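Local coordinates for MutT/nudix family protein (PDB 2W4E), which probably hydrolyses ADP-ribose or a related nucleoside diphosphate derivative with the help of magnesium, as a member of the Nudix hydrolase family, at residues A[6-12]-A[36-41]. Where two conformers were deposited one is given. Numbering follows the deposited sequence.
Sequences RAVFILP and IVAGGV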
ATOM      1  N   ARG A   6      -4.536 -15.479   5.969  1.00 31.48           N
ATOM      2  CA  ARG A   6      -4.463 -14.111   6.486  1.00 30.03           C
ATOM      3  C   ARG A   6      -3.079 -13.868   7.070  1.00 28.19           C
ATOM      4  O   ARG A   6      -2.475 -14.783   7.612  1.00 27.93           O
ATOM      5  CB  ARG A   6      -5.516 -13.886   7.578  1.00 30.80           C
ATOM      6  CG  ARG A   6      -6.957 -14.175   7.149  1.00 34.21           C
ATOM      7  CD  ARG A   6      -7.987 -13.958   8.265  1.00 36.88           C
ATOM      8  NE  ARG A   6      -7.888 -14.956   9.341  1.00 40.88           N
ATOM      9  CZ  ARG A   6      -8.365 -14.801  10.581  1.00 44.09           C
ATOM     10  NH1 ARG A   6      -8.986 -13.681  10.947  1.00 44.76           N
ATOM     11  NH2 ARG A   6      -8.202 -15.773  11.469  1.00 47.02           N
ATOM     12  N   ALA A   7      -2.583 -12.630   6.980  1.00 26.18           N
ATOM     13  CA  ALA A   7      -1.386 -12.244   7.726  1.00 24.07           C
ATOM     14  C   ALA A   7      -1.702 -10.912   8.385  1.00 23.34           C
ATOM     15  O   ALA A   7      -2.557 -10.144   7.892  1.00 22.64           O
ATOM     16  CB  ALA A   7      -0.197 -12.110   6.786  1.00 23.91           C
ATOM     17  N   VAL A   8      -1.006 -10.641   9.484  0.50 22.87           N
ATOM     18  CA  VAL A   8      -1.164  -9.398  10.220  0.50 21.55           C
ATOM     19  C   VAL A   8       0.093  -8.553  10.057  0.50 21.93           C
ATOM     20  O   VAL A   8       1.185  -9.098   9.990  0.50 21.95           O
ATOM     21  CB  VAL A   8      -1.496  -9.703  11.705  0.50 22.33           C
ATOM     22  CG1 VAL A   8      -0.371 -10.497  12.377  0.50 18.19           C
ATOM     23  CG2 VAL A   8      -1.794  -8.437  12.423  0.50 21.97           C
ATOM     24  N   PHE A   9      -0.070  -7.237   9.898  1.00 21.67           N
ATOM     25  CA  PHE A   9       1.063  -6.336   9.765  1.00 22.16           C
ATOM     26  C   PHE A   9       0.902  -5.350  10.897  1.00 21.38           C
ATOM     27  O   PHE A   9      -0.196  -4.862  11.153  1.00 22.85           O
ATOM     28  CB  PHE A   9       1.038  -5.613   8.409  1.00 21.95           C
ATOM     29  CG  PHE A   9       1.651  -6.409   7.302  1.00 23.09           C
ATOM     30  CD1 PHE A   9       2.876  -6.034   6.755  1.00 23.38           C
ATOM     31  CD2 PHE A   9       1.020  -7.561   6.823  1.00 23.76           C
ATOM     32  CE1 PHE A   9       3.493  -6.807   5.741  1.00 20.91           C
ATOM     33  CE2 PHE A   9       1.630  -8.329   5.823  1.00 22.54           C
ATOM     34  CZ  PHE A   9       2.866  -7.942   5.286  1.00 25.10           C
ATOM     35  N   ILE A  10       1.995  -5.076  11.580  1.00 20.71           N
ATOM     36  CA  ILE A  10       1.989  -4.229  12.758  1.00 18.53           C
ATOM     37  C   ILE A  10       3.011  -3.132  12.651  1.00 17.96           C
ATOM     38  O   ILE A  10       4.242  -3.394  12.599  1.00 17.87           O
ATOM     39  CB  ILE A  10       2.317  -5.040  14.066  1.00 18.81           C
ATOM     40  CG1 ILE A  10       1.333  -6.192  14.285  1.00 20.77           C
ATOM     41  CG2 ILE A  10       2.297  -4.085  15.306  1.00 18.91           C
ATOM     42  CD1 ILE A  10       1.849  -7.496  13.777  1.00 23.62           C
ATOM     43  N   LEU A  11       2.529  -1.902  12.698  1.00 17.33           N
ATOM     44  CA  LEU A  11       3.421  -0.767  12.850  1.00 18.76           C
ATOM     45  C   LEU A  11       3.584  -0.453  14.360  1.00 17.03           C
ATOM     46  O   LEU A  11       2.676   0.085  14.973  1.00 17.74           O
ATOM     47  CB  LEU A  11       2.857   0.452  12.093  1.00 16.50           C
ATOM     48  CG  LEU A  11       3.534   1.820  12.352  1.00 17.19           C
ATOM     49  CD1 LEU A  11       5.064   1.714  12.057  1.00 17.18           C
ATOM     50  CD2 LEU A  11       2.819   2.864  11.437  1.00 18.73           C
ATOM     51  N   PRO A  12       4.738  -0.796  14.965  1.00 19.23           N
ATOM     52  CA  PRO A  12       4.878  -0.633  16.402  1.00 18.32           C
ATOM     53  C   PRO A  12       5.504   0.736  16.705  1.00 19.63           C
ATOM     54  O   PRO A  12       6.534   1.107  16.089  1.00 19.41           O
ATOM     55  CB  PRO A  12       5.878  -1.763  16.772  1.00 18.75           C
ATOM     56  CG  PRO A  12       6.205  -2.461  15.486  1.00 18.49           C
ATOM     57  CD  PRO A  12       5.969  -1.404  14.436  1.00 18.20           C
ATOM     58  N   ILE A  36       7.917  -3.206   8.306  1.00 21.95           N
ATOM     59  CA  ILE A  36       7.274  -3.289   9.653  1.00 21.42           C
ATOM     60  C   ILE A  36       7.153  -4.772  10.074  1.00 21.35           C
ATOM     61  O   ILE A  36       7.575  -5.661   9.326  1.00 21.97           O
ATOM     62  CB  ILE A  36       5.907  -2.528   9.707  1.00 20.22           C
ATOM     63  CG1 ILE A  36       4.881  -3.141   8.746  1.00 21.64           C
ATOM     64  CG2 ILE A  36       6.104  -0.996   9.430  1.00 21.50           C
ATOM     65  CD1 ILE A  36       3.408  -2.580   9.006  1.00 20.36           C
ATOM     66  N   VAL A  37       6.632  -5.043  11.276  1.00 20.76           N
ATOM     67  CA  VAL A  37       6.466  -6.402  11.788  1.00 21.20           C
ATOM     68  C   VAL A  37       5.348  -7.093  11.050  1.00 22.18           C
ATOM     69  O   VAL A  37       4.344  -6.457  10.745  1.00 23.97           O
ATOM     70  CB  VAL A  37       6.174  -6.369  13.334  1.00 20.98           C
ATOM     71  CG1 VAL A  37       5.839  -7.762  13.871  1.00 21.89           C
ATOM     72  CG2 VAL A  37       7.391  -5.798  14.076  1.00 20.90           C
ATOM     73  N   ALA A  38       5.497  -8.387  10.756  1.00 22.64           N
ATOM     74  CA  ALA A  38       4.422  -9.103  10.084  1.00 23.44           C
ATOM     75  C   ALA A  38       4.597 -10.604  10.195  1.00 24.04           C
ATOM     76  O   ALA A  38       5.712 -11.090  10.389  1.00 24.36           O
ATOM     77  CB  ALA A  38       4.366  -8.695   8.582  1.00 23.16           C
ATOM     78  N   GLY A  39       3.498 -11.335  10.026  1.00 24.76           N
ATOM     79  CA  GLY A  39       3.509 -12.793  10.032  1.00 26.21           C
ATOM     80  C   GLY A  39       2.129 -13.370   9.755  1.00 27.69           C
ATOM     81  O   GLY A  39       1.112 -12.684   9.898  1.00 25.99           O
ATOM     82  N   GLY A  40       2.092 -14.647   9.375  1.00 29.67           N
ATOM     83  CA  GLY A  40       0.809 -15.304   9.080  1.00 31.33           C
ATOM     84  C   GLY A  40      -0.007 -15.485  10.340  1.00 32.63           C
ATOM     85  O   GLY A  40       0.559 -15.623  11.425  1.00 31.94           O
ATOM     86  N   VAL A  41      -1.334 -15.479  10.200  1.00 33.85           N
ATOM     87  CA  VAL A  41      -2.240 -15.728  11.319  1.00 36.14           C
ATOM     88  C   VAL A  41      -2.465 -17.244  11.382  1.00 39.77           C
ATOM     89  O   VAL A  41      -2.822 -17.846  10.372  1.00 40.03           O
ATOM     90  CB  VAL A  41      -3.594 -15.003  11.111  1.00 35.40           C
ATOM     91  CG1 VAL A  41      -4.589 -15.303  12.230  1.00 34.49           C
ATOM     92  CG2 VAL A  41      -3.394 -13.479  10.952  1.00 33.30           C
TER
HETATM   93  O   HOH W   1      -3.690 -17.634   7.466  1.00 37.80           O
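Ile10 and Val37, a hydrogen-bonded antiparallel pair, send their side chains to the same face of the sheet, where Ile10 CD1 lies 4.0 Å from Val37 CG1; Pro12 CG extends this patch, 3.8 Å from Val37 CG2. Helix 47-59 packs over this face, with Val8 on Ala51 and Pro12 on Leu55. On the other face, Ala38 CB sits 3.5 Å from the centroid of the Phe9 ring and 10° off its normal, a CH-pi contact. Ile36 packs beside it, its CD1 3.9 Å from Phe9 CB and its CG2 3.9 Å from Leu11 CD1, on the side where helix 126-141 meets Phe9 and Leu11. Strand 6-12 is thus sandwiched between two helices, consistent with the alpha-beta-alpha Nudix fold. Its partner strand leads into the Nudix box, whose sequence pattern begins at Gly39 and runs on through helix 47-59; Glu58 of that helix accepts a hydrogen bond from Ala38 N.

The strand axes approach to 4.6 Å at 165°. Two reciprocal backbone pairs fix the register: Ile10 N to Val37 O (2.8 Å) with Val37 N to Ile10 O (3.2 Å), and Val8 N to Gly39 O (3.0 Å) with Gly39 N to Val8 O (3.2 Å). Between Ala7 and Gly40 the CA atoms come within 4.0 Å. At the polar end Val41 N donates to Arg6 O (2.9 Å, 175°), Val41 CG1 lies over one face of the Arg6 guanidinium, and a water bridges Arg6 N (2.8 Å) to Val41 O (3.0 Å).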